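Local coordinates for fat acid-binding protein (Eubacterium ventriosum, PDB 3NYI) that binds stearic acid and belongs to the DegV family, probably acting as a fatty acid-binding protein, at residues V278-G281 / P282-G286; V56-P59 / K60-P63; T128-Q131 / A132-I135; G249-F252 / M253-E257; C13-S16 / K17-E21. All coordinates share one frame; numbering follows the deposited sequence.

Interaction 1. Residues V278-G281 / P282-G286; sequences VHTG and PYPIG. With STE (stearic acid), chain C.
Thr280 and Pro284 meet nearly at right angles where helix 274-280 ends and the chain turns toward strand 285-291. The hydroxyl, not the methyl, faces the proline: Thr280 OG1 lies 3.2 Å from Pro284 CG. With chi1 at 60°, OG1 sits between the backbone N and the carbonyl carbon, and from there it donates to Gly281 O at 2.7 Å, in the carbonyl plane on a lone pair. That same carbonyl oxygen rests 3.4 Å from Pro284 CD, so threonine and glycine form the seat of the ring. Gly281 leaves the helix with positive phi (92°), a backbone conformation readily open to glycine. One water closes the turn, donating to Thr280 O and accepting from Tyr283 N.

The other branch of the threonine serves the ligand, with Thr280 CG2 3.9 Å from C13 of stearic acid. One residue earlier, His279 lays a ring face against the acyl chain, CD2 3.6 Å from ligand C5. Gly286 C lies 3.4 Å from C18, at the methyl end. Thr280 OG1 and His279 NE2, which bonds Thr65 OG1, keep their polar bonds within the protein, while methyl and ring face offer carbon, consistent with a site for a fatty acyl chain.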
loop_
_atom_site.group_PDB
_atom_site.type_symbol
_atom_site.label_atom_id
_atom_site.label_comp_id
_atom_site.label_asym_id
_atom_site.label_seq_id
_atom_site.Cartn_x
_atom_site.Cartn_y
_atom_site.Cartn_z
ATOM N N VAL A 278 4.988 -9.686 4.783
ATOM C CA VAL A 278 4.965 -10.455 6.018
ATOM C C VAL A 278 3.582 -11.085 6.181
ATOM O O VAL A 278 3.441 -12.195 6.695
ATOM C CB VAL A 278 5.344 -9.597 7.249
ATOM C CG1 VAL A 278 4.910 -10.272 8.546
ATOM C CG2 VAL A 278 6.863 -9.329 7.272
ATOM N N HIS A 279 2.566 -10.386 5.688
ATOM C CA HIS A 279 1.193 -10.823 5.866
ATOM C C HIS A 279 0.616 -11.603 4.681
ATOM O O HIS A 279 -0.310 -12.392 4.868
ATOM C CB HIS A 279 0.303 -9.618 6.250
ATOM C CG HIS A 279 0.647 -9.057 7.595
ATOM N ND1 HIS A 279 0.055 -9.511 8.757
ATOM C CD2 HIS A 279 1.574 -8.153 7.977
ATOM C CE1 HIS A 279 0.573 -8.874 9.791
ATOM N NE2 HIS A 279 1.510 -8.041 9.342
ATOM N N THR A 280 1.163 -11.406 3.480
ATOM C CA THR A 280 0.680 -12.153 2.314
ATOM C C THR A 280 1.480 -13.409 2.032
ATOM O O THR A 280 0.987 -14.317 1.366
ATOM C CB THR A 280 0.735 -11.322 1.009
ATOM O OG1 THR A 280 2.093 -10.930 0.735
ATOM C CG2 THR A 280 -0.148 -10.088 1.115
ATOM N N GLY A 281 2.716 -13.452 2.536
ATOM C CA GLY A 281 3.684 -14.418 2.070
ATOM C C GLY A 281 4.474 -13.795 0.939
ATOM O O GLY A 281 4.161 -12.693 0.498
ATOM N N PRO A 282 5.496 -14.505 0.442
ATOM C CA PRO A 282 6.381 -13.915 -0.564
ATOM C C PRO A 282 5.815 -13.937 -1.987
ATOM O O PRO A 282 6.512 -13.469 -2.889
ATOM C CB PRO A 282 7.634 -14.820 -0.517
ATOM C CG PRO A 282 7.256 -16.025 0.314
ATOM C CD PRO A 282 5.809 -15.923 0.691
ATOM N N TYR A 283 4.599 -14.438 -2.203
ATOM C CA TYR A 283 4.094 -14.532 -3.585
ATOM C C TYR A 283 2.830 -13.730 -3.935
ATOM O O TYR A 283 1.995 -14.215 -4.693
ATOM C CB TYR A 283 3.900 -15.998 -3.972
ATOM C CG TYR A 283 5.129 -16.820 -3.668
ATOM C CD1 TYR A 283 6.323 -16.581 -4.331
ATOM C CD2 TYR A 283 5.101 -17.813 -2.698
ATOM C CE1 TYR A 283 7.459 -17.318 -4.043
ATOM C CE2 TYR A 283 6.229 -18.558 -2.406
ATOM C CZ TYR A 283 7.402 -18.307 -3.082
ATOM O OH TYR A 283 8.524 -19.047 -2.792
ATOM N N PRO A 284 2.702 -12.492 -3.427
ATOM C CA PRO A 284 1.527 -11.717 -3.846
ATOM C C PRO A 284 1.726 -11.150 -5.249
ATOM O O PRO A 284 2.860 -10.869 -5.629
ATOM C CB PRO A 284 1.496 -10.559 -2.848
ATOM C CG PRO A 284 2.934 -10.422 -2.349
ATOM C CD PRO A 284 3.704 -11.659 -2.743
ATOM N N ILE A 285 0.645 -10.982 -6.004
ATOM C CA ILE A 285 0.746 -10.334 -7.308
ATOM C C ILE A 285 -0.618 -9.774 -7.677
ATOM O O ILE A 285 -1.643 -10.385 -7.401
ATOM C CB ILE A 285 1.252 -11.301 -8.392
ATOM C CG1 ILE A 285 1.459 -10.558 -9.718
ATOM C CG2 ILE A 285 0.313 -12.498 -8.547
ATOM C CD1 ILE A 285 2.398 -11.274 -10.681
ATOM N N GLY A 286 -0.641 -8.586 -8.255
ATOM C CA GLY A 286 -1.924 -7.958 -8.512
ATOM C C GLY A 286 -1.785 -6.574 -9.077
ATOM O O GLY A 286 -0.703 -6.170 -9.503
HETATM C C1 STE C . 1.623 -3.386 11.782
HETATM O O1 STE C . 1.068 -2.498 12.353
HETATM O O2 STE C . 2.130 -4.264 12.417
HETATM C C2 STE C . 1.484 -3.512 10.247
HETATM C C3 STE C . 0.392 -4.549 9.882
HETATM C C4 STE C . 0.342 -4.748 8.347
HETATM C C5 STE C . -0.892 -5.581 7.932
HETATM C C6 STE C . -0.883 -5.810 6.403
HETATM C C7 STE C . -2.053 -6.728 5.967
HETATM C C8 STE C . -2.078 -6.786 4.418
HETATM C C9 STE C . -3.210 -7.708 3.911
HETATM C C10 STE C . -3.125 -7.796 2.362
HETATM C C11 STE C . -3.696 -6.506 1.770
HETATM C C12 STE C . -2.803 -5.807 0.718
HETATM C C13 STE C . -1.809 -6.728 -0.008
HETATM C C14 STE C . -1.915 -6.389 -1.520
HETATM C C15 STE C . -0.706 -6.947 -2.304
HETATM C C16 STE C . -1.041 -6.914 -3.816
HETATM C C17 STE C . -0.665 -5.536 -4.403
HETATM C C18 STE C . -0.826 -5.531 -5.941
HETATM O O HOH W 1 2.200 -15.542 -0.851
#

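Interaction 2. Residues V56-P59 / K60-P63; sequences VDDP and KLFP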
loop_
_atom_site.group_PDB
_atom_site.type_symbol
_atom_site.label_atom_id
_atom_site.label_comp_id
_atom_site.label_asym_id
_atom_site.label_seq_id
_atom_site.Cartn_x
_atom_site.Cartn_y
_atom_site.Cartn_z
ATOM N N VAL A 56 11.285 -17.164 1.768
ATOM C CA VAL A 56 11.383 -18.161 0.706
ATOM C C VAL A 56 12.284 -19.332 1.126
ATOM O O VAL A 56 11.993 -20.494 0.831
ATOM C CB VAL A 56 11.885 -17.547 -0.615
ATOM C CG1 VAL A 56 12.242 -18.636 -1.602
ATOM C CG2 VAL A 56 10.825 -16.609 -1.211
ATOM N N ASP A 57 13.368 -19.017 1.826
ATOM C CA ASP A 57 14.287 -20.041 2.323
ATOM C C ASP A 57 13.665 -20.887 3.430
ATOM O O ASP A 57 14.103 -22.005 3.678
ATOM C CB ASP A 57 15.576 -19.398 2.845
ATOM C CG ASP A 57 16.417 -18.784 1.741
ATOM O OD1 ASP A 57 16.248 -19.182 0.569
ATOM O OD2 ASP A 57 17.257 -17.908 2.049
ATOM N N ASP A 58 12.649 -20.355 4.103
ATOM C CA ASP A 58 12.071 -21.051 5.252
ATOM C C ASP A 58 10.552 -20.892 5.328
ATOM O O ASP A 58 10.046 -19.963 5.963
ATOM C CB ASP A 58 12.730 -20.563 6.548
ATOM C CG ASP A 58 12.267 -21.337 7.771
ATOM O OD1 ASP A 58 11.360 -22.182 7.635
ATOM O OD2 ASP A 58 12.810 -21.096 8.871
ATOM N N PRO A 59 9.820 -21.819 4.695
ATOM C CA PRO A 59 8.358 -21.784 4.561
ATOM C C PRO A 59 7.626 -21.867 5.895
ATOM O O PRO A 59 6.403 -21.708 5.932
ATOM C CB PRO A 59 8.053 -23.038 3.732
ATOM C CG PRO A 59 9.339 -23.388 3.067
ATOM C CD PRO A 59 10.402 -22.995 4.035
ATOM N N LYS A 60 8.363 -22.118 6.972
ATOM C CA LYS A 60 7.770 -22.236 8.302
ATOM C C LYS A 60 7.970 -20.964 9.119
ATOM O O LYS A 60 7.459 -20.844 10.232
ATOM C CB LYS A 60 8.386 -23.420 9.052
ATOM C CG LYS A 60 7.798 -24.771 8.706
ATOM C CD LYS A 60 8.524 -25.871 9.470
ATOM C CE LYS A 60 8.587 -25.559 10.962
ATOM N NZ LYS A 60 9.485 -26.497 11.698
ATOM N N LEU A 61 8.741 -20.034 8.568
ATOM C CA LEU A 61 9.062 -18.774 9.232
ATOM C C LEU A 61 7.912 -17.778 9.059
ATOM O O LEU A 61 7.583 -17.412 7.939
ATOM C CB LEU A 61 10.329 -18.183 8.609
ATOM C CG LEU A 61 11.314 -17.370 9.455
ATOM C CD1 LEU A 61 11.994 -16.332 8.576
ATOM C CD2 LEU A 61 10.643 -16.702 10.648
ATOM N N PHE A 62 7.301 -17.352 10.159
ATOM C CA PHE A 62 6.294 -16.290 10.105
ATOM C C PHE A 62 6.782 -15.038 10.840
ATOM O O PHE A 62 6.723 -14.966 12.076
ATOM C CB PHE A 62 4.941 -16.783 10.648
ATOM C CG PHE A 62 4.327 -17.870 9.813
ATOM C CD1 PHE A 62 3.480 -17.559 8.759
ATOM C CD2 PHE A 62 4.619 -19.206 10.059
ATOM C CE1 PHE A 62 2.924 -18.559 7.974
ATOM C CE2 PHE A 62 4.063 -20.214 9.282
ATOM C CZ PHE A 62 3.213 -19.890 8.238
ATOM N N PRO A 63 7.294 -14.053 10.081
ATOM C CA PRO A 63 7.809 -12.830 10.706
ATOM C C PRO A 63 6.686 -11.995 11.295
ATOM O O PRO A 63 5.511 -12.255 11.007
ATOM C CB PRO A 63 8.456 -12.075 9.542
ATOM C CG PRO A 63 8.602 -13.092 8.429
ATOM C CD PRO A 63 7.459 -14.033 8.618
#
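Asp58 accepts the backbone N-H groups of Lys60 and Leu61. Its carbonyl oxygen takes one, Leu61 N to Asp58 O at 2.9 Å with an N-H...O angle of 162°, the donor standing above the carbonyl plane. Its carboxylate takes the other: Lys60 N reaches Asp58 OD1 at 3.1 Å, again from above the plane of the group. CG of Asp58 is anti to the backbone N (chi1 -175°), which swings the carboxylate back over the turn. The main-chain bond closes a type I beta turn from Asp58 to Leu61, and the side-chain bond adds an Asx turn; together they lead the chain from helix 48-57 toward strand 64-66.

The remaining contacts are van der Waals. Leu61 crosses the aspartate at about a right angle, its CB 3.8 Å from Asp58 CG, and also packs on Phe34 and Arg54. The Phe62 ring comes within 4.3 Å of Pro59 O through CZ, obliquely, and meets the ring of Tyr173 and the side chain of Met176 on helix 172-177.

Interaction 3. Residues T128-Q131 / A132-I135; sequences TVTQ and ALLI. With STE (stearic acid), chain C.
Val129 and Leu133, one helical turn apart, touch through their methyls, Val129 CG2 lying 4.2 Å from Leu133 CD1. The other valine methyl looks elsewhere: CG1 is 3.9 Å from C18 of stearic acid, the end of its acyl chain. Just before it Thr128 presents its methyl too, CG2 standing 3.7 Å from ligand C14. This threonine is turned by chi1 of -179°, which places OG1 anti to the backbone N, where it hydrogen-bonds Asp14.

Behind these side chains runs a regular ladder of i to i+4 bonds. Ala132 N bonds Thr128 O at 2.8 Å; Leu133 N, Leu134 N and Ile135 N follow on Val129 O, Thr130 O and Gln131 O. Gln131 extends its amide away from the helix, NE2 bonding Asp10, while Thr130 OG1 bonds back to Asn127 O.

Helix 128-143 packs among several elements: Val129 and Leu133 lean on strand 236-242, Thr128, Val129 and Thr130 on Ile164 of strand 163-167, and Leu134 on helix 148-161.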
loop_
_atom_site.group_PDB
_atom_site.type_symbol
_atom_site.label_atom_id
_atom_site.label_comp_id
_atom_site.label_asym_id
_atom_site.label_seq_id
_atom_site.Cartn_x
_atom_site.Cartn_y
_atom_site.Cartn_z
ATOM N N THR A 128 0.052 -0.529 0.216
ATOM C CA THR A 128 0.912 -0.801 -0.935
ATOM C C THR A 128 0.454 -0.031 -2.199
ATOM O O THR A 128 0.361 1.208 -2.155
ATOM C CB THR A 128 1.157 -2.353 -1.147
ATOM O OG1 THR A 128 2.023 -2.580 -2.269
ATOM C CG2 THR A 128 -0.166 -3.158 -1.300
ATOM N N VAL A 129 0.188 -0.735 -3.302
ATOM C CA VAL A 129 -0.080 -0.054 -4.584
ATOM C C VAL A 129 -1.139 1.081 -4.506
ATOM O O VAL A 129 -0.952 2.130 -5.118
ATOM C CB VAL A 129 -0.380 -1.057 -5.750
ATOM C CG1 VAL A 129 -1.700 -1.802 -5.511
ATOM C CG2 VAL A 129 -0.378 -0.344 -7.140
ATOM N N THR A 130 -2.238 0.879 -3.772
ATOM C CA THR A 130 -3.273 1.911 -3.740
ATOM C C THR A 130 -2.896 3.039 -2.795
ATOM O O THR A 130 -3.361 4.137 -2.948
ATOM C CB THR A 130 -4.688 1.392 -3.376
ATOM O OG1 THR A 130 -4.594 0.414 -2.338
ATOM C CG2 THR A 130 -5.413 0.776 -4.619
ATOM N N GLN A 131 -2.069 2.758 -1.789
ATOM C CA GLN A 131 -1.555 3.829 -0.985
ATOM C C GLN A 131 -0.609 4.658 -1.843
ATOM O O GLN A 131 -0.640 5.884 -1.783
ATOM C CB GLN A 131 -0.822 3.287 0.259
ATOM C CG GLN A 131 -0.508 4.360 1.297
ATOM C CD GLN A 131 0.069 3.718 2.555
ATOM O OE1 GLN A 131 -0.150 2.528 2.800
ATOM N NE2 GLN A 131 0.812 4.490 3.344
ATOM N N ALA A 132 0.228 3.999 -2.648
ATOM C CA ALA A 132 1.094 4.725 -3.589
ATOM C C ALA A 132 0.280 5.548 -4.620
ATOM O O ALA A 132 0.598 6.718 -4.902
ATOM C CB ALA A 132 2.027 3.750 -4.299
ATOM N N LEU A 133 -0.774 4.944 -5.160
ATOM C CA LEU A 133 -1.654 5.661 -6.113
ATOM C C LEU A 133 -2.308 6.892 -5.490
ATOM O O LEU A 133 -2.416 7.938 -6.135
ATOM C CB LEU A 133 -2.740 4.723 -6.655
ATOM C CG LEU A 133 -2.218 3.700 -7.666
ATOM C CD1 LEU A 133 -3.259 2.619 -7.940
ATOM C CD2 LEU A 133 -1.798 4.415 -8.972
ATOM N N LEU A 134 -2.757 6.771 -4.237
ATOM C CA LEU A 134 -3.384 7.907 -3.574
ATOM C C LEU A 134 -2.375 9.023 -3.324
ATOM O O LEU A 134 -2.651 10.188 -3.585
ATOM C CB LEU A 134 -4.043 7.494 -2.252
ATOM C CG LEU A 134 -4.763 8.634 -1.525
ATOM C CD1 LEU A 134 -6.036 9.047 -2.288
ATOM C CD2 LEU A 134 -5.109 8.236 -0.085
ATOM N N ILE A 135 -1.206 8.673 -2.796
ATOM C CA ILE A 135 -0.187 9.673 -2.582
ATOM C C ILE A 135 0.144 10.375 -3.894
ATOM O O ILE A 135 0.247 11.597 -3.959
ATOM C CB ILE A 135 1.079 9.050 -1.987
ATOM C CG1 ILE A 135 0.802 8.643 -0.538
ATOM C CG2 ILE A 135 2.204 10.044 -2.037
ATOM C CD1 ILE A 135 1.845 7.635 0.042
HETATM C C1 STE C . 1.623 -3.386 11.782
HETATM O O1 STE C . 1.068 -2.498 12.353
HETATM O O2 STE C . 2.130 -4.264 12.417
HETATM C C2 STE C . 1.484 -3.512 10.247
HETATM C C3 STE C . 0.392 -4.549 9.882
HETATM C C4 STE C . 0.342 -4.748 8.347
HETATM C C5 STE C . -0.892 -5.581 7.932
HETATM C C6 STE C . -0.883 -5.810 6.403
HETATM C C7 STE C . -2.053 -6.728 5.967
HETATM C C8 STE C . -2.078 -6.786 4.418
HETATM C C9 STE C . -3.210 -7.708 3.911
HETATM C C10 STE C . -3.125 -7.796 2.362
HETATM C C11 STE C . -3.696 -6.506 1.770
HETATM C C12 STE C . -2.803 -5.807 0.718
HETATM C C13 STE C . -1.809 -6.728 -0.008
HETATM C C14 STE C . -1.915 -6.389 -1.520
HETATM C C15 STE C . -0.706 -6.947 -2.304
HETATM C C16 STE C . -1.041 -6.914 -3.816
HETATM C C17 STE C . -0.665 -5.536 -4.403
HETATM C C18 STE C . -0.826 -5.531 -5.941
#

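Interaction 4. Residues G249-F252 / M253-E257; sequences GFEF and MKEVE
The Phe252 ring carries Val256 CG2 over one face, 3.8 Å from the ring centroid and 23° off its normal, a CH-pi contact displaced toward the rim on the CE2 side. Glu255 approaches this ring obliquely, OE1 lying 3.8 Å from Phe252 CD1 with the carboxylate and ring planes almost perpendicular. Phe250 is met at its edge instead: Met253, a selenomethionine, runs alongside it in the same direction, so that CE is 3.8 Å from Phe250 CD1 and SE lies in the ring plane, 5.5 Å from the centroid, a Met-aromatic contact.

The segments are successive turns of helix 246-260, which follows strand 236-242 in a beta-alpha-beta unit. Its i to i+4 bonds run Met253 N to Gly249 O (2.9 Å), Glu255 N to Glu251 O and Val256 N to Phe252 O, whereas Lys254 N makes only weak bonds, to Phe250 O and Glu251 O. Phe252 and Val256 turn inward onto Val240 and Leu221.

Elsewhere two carboxylates lie close, Glu251 OE1 and Glu255 OE2 3.9 Å apart, planes turned 65°. A water within donating distance of both (3.0 Å from Glu251 OE1, 2.9 Å from Glu255 OE2) may soften the repulsion, though other acceptors are in its reach.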
loop_
_atom_site.group_PDB
_atom_site.type_symbol
_atom_site.label_atom_id
_atom_site.label_comp_id
_atom_site.label_asym_id
_atom_site.label_seq_id
_atom_site.Cartn_x
_atom_site.Cartn_y
_atom_site.Cartn_z
ATOM N N GLY A 249 6.294 -10.602 -12.381
ATOM C CA GLY A 249 5.735 -9.263 -12.313
ATOM C C GLY A 249 5.722 -8.549 -13.658
ATOM O O GLY A 249 4.686 -8.031 -14.086
ATOM N N PHE A 250 6.873 -8.506 -14.325
ATOM C CA PHE A 250 6.959 -7.814 -15.614
ATOM C C PHE A 250 6.035 -8.461 -16.643
ATOM O O PHE A 250 5.402 -7.773 -17.441
ATOM C CB PHE A 250 8.395 -7.812 -16.149
ATOM C CG PHE A 250 9.387 -7.199 -15.214
ATOM C CD1 PHE A 250 9.081 -6.038 -14.525
ATOM C CD2 PHE A 250 10.633 -7.779 -15.029
ATOM C CE1 PHE A 250 9.998 -5.470 -13.653
ATOM C CE2 PHE A 250 11.555 -7.214 -14.166
ATOM C CZ PHE A 250 11.236 -6.056 -13.475
ATOM N N GLU A 251 5.974 -9.787 -16.622
ATOM C CA GLU A 251 5.124 -10.529 -17.539
ATOM C C GLU A 251 3.661 -10.258 -17.208
ATOM O O GLU A 251 2.819 -10.133 -18.092
ATOM C CB GLU A 251 5.412 -12.031 -17.434
ATOM C CG GLU A 251 4.556 -12.897 -18.352
ATOM C CD GLU A 251 4.627 -14.385 -18.014
ATOM O OE1 GLU A 251 4.532 -14.739 -16.817
ATOM O OE2 GLU A 251 4.765 -15.205 -18.951
ATOM N N PHE A 252 3.359 -10.183 -15.919
ATOM C CA PHE A 252 2.000 -9.865 -15.506
ATOM C C PHE A 252 1.597 -8.489 -16.028
ATOM O O PHE A 252 0.463 -8.300 -16.474
ATOM C CB PHE A 252 1.843 -9.951 -13.981
ATOM C CG PHE A 252 0.430 -9.750 -13.510
ATOM C CD1 PHE A 252 -0.567 -10.651 -13.863
ATOM C CD2 PHE A 252 0.093 -8.656 -12.717
ATOM C CE1 PHE A 252 -1.879 -10.468 -13.443
ATOM C CE2 PHE A 252 -1.217 -8.458 -12.293
ATOM C CZ PHE A 252 -2.208 -9.369 -12.656
HETATM N N MSE A 253 2.525 -7.534 -15.987
HETATM C CA MSE A 253 2.224 -6.188 -16.460
HETATM C C MSE A 253 1.794 -6.216 -17.915
HETATM O O MSE A 253 0.997 -5.394 -18.341
HETATM C CB MSE A 253 3.431 -5.265 -16.328
HETATM C CG MSE A 253 3.872 -5.003 -14.907
HETATM SE SE MSE A 253 5.526 -3.981 -14.867
HETATM C CE MSE A 253 6.020 -4.333 -12.992
ATOM N N LYS A 254 2.354 -7.148 -18.682
ATOM C CA LYS A 254 2.006 -7.247 -20.094
ATOM C C LYS A 254 0.589 -7.784 -20.243
ATOM O O LYS A 254 -0.185 -7.298 -21.070
ATOM C CB LYS A 254 3.013 -8.128 -20.841
ATOM C CG LYS A 254 4.388 -7.487 -21.002
ATOM C CD LYS A 254 5.352 -8.412 -21.737
ATOM C CE LYS A 254 6.668 -7.710 -22.052
ATOM N NZ LYS A 254 7.619 -8.587 -22.802
ATOM N N GLU A 255 0.254 -8.781 -19.429
ATOM C CA GLU A 255 -1.085 -9.366 -19.428
ATOM C C GLU A 255 -2.130 -8.340 -19.017
ATOM O O GLU A 255 -3.236 -8.326 -19.557
ATOM C CB GLU A 255 -1.163 -10.561 -18.478
ATOM C CG GLU A 255 -0.179 -11.680 -18.768
ATOM C CD GLU A 255 -0.080 -12.675 -17.618
ATOM O OE1 GLU A 255 -1.080 -12.855 -16.883
ATOM O OE2 GLU A 255 1.002 -13.276 -17.449
ATOM N N VAL A 256 -1.787 -7.499 -18.044
ATOM C CA VAL A 256 -2.703 -6.450 -17.597
ATOM C C VAL A 256 -2.998 -5.473 -18.732
ATOM O O VAL A 256 -4.159 -5.162 -19.012
ATOM C CB VAL A 256 -2.143 -5.671 -16.390
ATOM C CG1 VAL A 256 -2.997 -4.440 -16.085
ATOM C CG2 VAL A 256 -2.037 -6.574 -15.152
ATOM N N GLU A 257 -1.945 -4.998 -19.391
ATOM C CA GLU A 257 -2.111 -3.997 -20.432
ATOM C C GLU A 257 -2.939 -4.564 -21.576
ATOM O O GLU A 257 -3.820 -3.891 -22.110
ATOM C CB GLU A 257 -0.756 -3.497 -20.946
ATOM C CG GLU A 257 -0.006 -2.623 -19.941
ATOM C CD GLU A 257 1.205 -1.942 -20.550
ATOM O OE1 GLU A 257 1.653 -2.379 -21.633
ATOM O OE2 GLU A 257 1.706 -0.964 -19.947
HETATM O O HOH W 2 2.543 -13.411 -15.015
#

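Interaction 5. Residues C13-S16 / K17-E21; sequences CDLS and KEYLE
Ser16 is the N-cap of helix 17-23, and Leu15 before it packs onto the first turn. Lys17 is the first helical residue. Glu18 comes next, with CB 3.6 Å from Ser16 OG.

Tyr19 is the residue on which the cap closes: its backbone N donates to Ser16 OG at 2.9 Å, with an N-H...O angle of 154°. The serine hydroxyl is brought there by chi1 of 82°, between the backbone N and the carbonyl carbon. The same tyrosine gives one ring face to Leu15, whose CD2 sits over the centre of the ring, 3.8 Å from the centroid and 13° off the normal, a well-centred CH-pi contact. Its OH bonds Asp136 of helix 128-143, which probably helps hold the far end of the ring.

Leu20 completes the turn. Its N-H meets Ser16 O at 3.1 Å, the first i to i+4 bond of the helix. Beyond it the side chain turns back toward the loop, resting on Val25 and Ile27 of strand 25-33, and Leu20 CD2 stops 3.9 Å from Leu15 CB.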
loop_
_atom_site.group_PDB
_atom_site.type_symbol
_atom_site.label_atom_id
_atom_site.label_comp_id
_atom_site.label_asym_id
_atom_site.label_seq_id
_atom_site.Cartn_x
_atom_site.Cartn_y
_atom_site.Cartn_z
ATOM N N CYS A 13 3.491 2.113 1.803
ATOM C CA CYS A 13 3.111 2.596 0.456
ATOM C C CYS A 13 3.981 1.993 -0.661
ATOM O O CYS A 13 3.575 1.945 -1.823
ATOM C CB CYS A 13 3.166 4.130 0.400
ATOM S SG CYS A 13 4.872 4.817 0.430
ATOM N N ASP A 14 5.180 1.544 -0.307
ATOM C CA ASP A 14 6.053 0.841 -1.263
ATOM C C ASP A 14 6.488 1.684 -2.484
ATOM O O ASP A 14 6.866 1.136 -3.519
ATOM C CB ASP A 14 5.384 -0.457 -1.752
ATOM C CG ASP A 14 5.181 -1.467 -0.642
ATOM O OD1 ASP A 14 5.944 -1.414 0.350
ATOM O OD2 ASP A 14 4.277 -2.331 -0.766
ATOM N N LEU A 15 6.434 3.004 -2.364
ATOM C CA LEU A 15 6.880 3.877 -3.445
ATOM C C LEU A 15 8.362 3.676 -3.727
ATOM O O LEU A 15 9.152 3.506 -2.804
ATOM C CB LEU A 15 6.588 5.341 -3.105
ATOM C CG LEU A 15 5.133 5.765 -3.305
ATOM C CD1 LEU A 15 4.837 7.042 -2.516
ATOM C CD2 LEU A 15 4.817 5.942 -4.797
ATOM N N SER A 16 8.737 3.696 -5.003
ATOM C CA SER A 16 10.132 3.462 -5.385
ATOM C C SER A 16 11.100 4.521 -4.848
ATOM O O SER A 16 10.712 5.668 -4.605
ATOM C CB SER A 16 10.254 3.404 -6.911
ATOM O OG SER A 16 10.332 4.715 -7.457
ATOM N N LYS A 17 12.365 4.141 -4.684
ATOM C CA LYS A 17 13.413 5.096 -4.319
ATOM C C LYS A 17 13.391 6.310 -5.241
ATOM O O LYS A 17 13.462 7.450 -4.780
ATOM C CB LYS A 17 14.792 4.443 -4.376
ATOM C CG LYS A 17 15.077 3.480 -3.236
ATOM C CD LYS A 17 15.156 4.202 -1.903
ATOM C CE LYS A 17 15.594 3.255 -0.786
ATOM N NZ LYS A 17 16.968 2.710 -1.003
ATOM N N GLU A 18 13.290 6.050 -6.544
ATOM C CA GLU A 18 13.225 7.108 -7.554
ATOM C C GLU A 18 12.073 8.074 -7.314
ATOM O O GLU A 18 12.231 9.288 -7.449
ATOM C CB GLU A 18 13.030 6.517 -8.949
ATOM C CG GLU A 18 14.189 5.743 -9.519
ATOM C CD GLU A 18 13.959 5.407 -10.985
ATOM O OE1 GLU A 18 12.931 5.860 -11.543
ATOM O OE2 GLU A 18 14.800 4.699 -11.581
ATOM N N TYR A 19 10.899 7.529 -7.007
ATOM C CA TYR A 19 9.713 8.354 -6.847
ATOM C C TYR A 19 9.896 9.277 -5.651
ATOM O O TYR A 19 9.556 10.458 -5.711
ATOM C CB TYR A 19 8.469 7.489 -6.644
ATOM C CG TYR A 19 7.194 8.295 -6.609
ATOM C CD1 TYR A 19 6.352 8.350 -7.717
ATOM C CD2 TYR A 19 6.848 9.029 -5.480
ATOM C CE1 TYR A 19 5.181 9.090 -7.690
ATOM C CE2 TYR A 19 5.689 9.782 -5.446
ATOM C CZ TYR A 19 4.863 9.814 -6.548
ATOM O OH TYR A 19 3.712 10.563 -6.499
ATOM N N LEU A 20 10.438 8.726 -4.568
ATOM C CA LEU A 20 10.630 9.484 -3.336
ATOM C C LEU A 20 11.536 10.692 -3.566
ATOM O O LEU A 20 11.241 11.794 -3.108
ATOM C CB LEU A 20 11.202 8.592 -2.230
ATOM C CG LEU A 20 10.313 7.407 -1.843
ATOM C CD1 LEU A 20 11.007 6.559 -0.797
ATOM C CD2 LEU A 20 8.966 7.893 -1.331
ATOM N N GLU A 21 12.639 10.480 -4.272
ATOM C CA GLU A 21 13.558 11.572 -4.564
ATOM C C GLU A 21 12.921 12.592 -5.503
ATOM O O GLU A 21 12.975 13.798 -5.257
ATOM C CB GLU A 21 14.863 11.044 -5.158
ATOM C CG GLU A 21 15.853 12.148 -5.505
ATOM C CD GLU A 21 17.238 11.622 -5.823
ATOM O OE1 GLU A 21 17.495 11.304 -7.003
ATOM O OE2 GLU A 21 18.068 11.530 -4.892
#

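Overall arrangement
Interactions 1 and 3 are the buried pair, and both line the stearic acid, interaction 1 along most of the acyl chain, from the carbons beside His279 to C18 at Gly286, interaction 3 toward the methyl end. Their nearest atoms are about 6 Å apart. Interaction 4 is partly buried and meets interaction 1 through Phe252 and Ile285, while interaction 5, also partly buried, packs Leu15 and Cys13 on Ala132 and Ile135 of interaction 3. Interaction 2 lies at the surface, but Val56 touches Pro282 and Tyr283 of interaction 1. Interactions 1 and 3 turn carbon to the ligand; interaction 4 combines an inward CH-pi face with neighbouring carboxylates, interaction 5 an N-cap with a CH-pi contact, and interaction 2 relies on turn bonds.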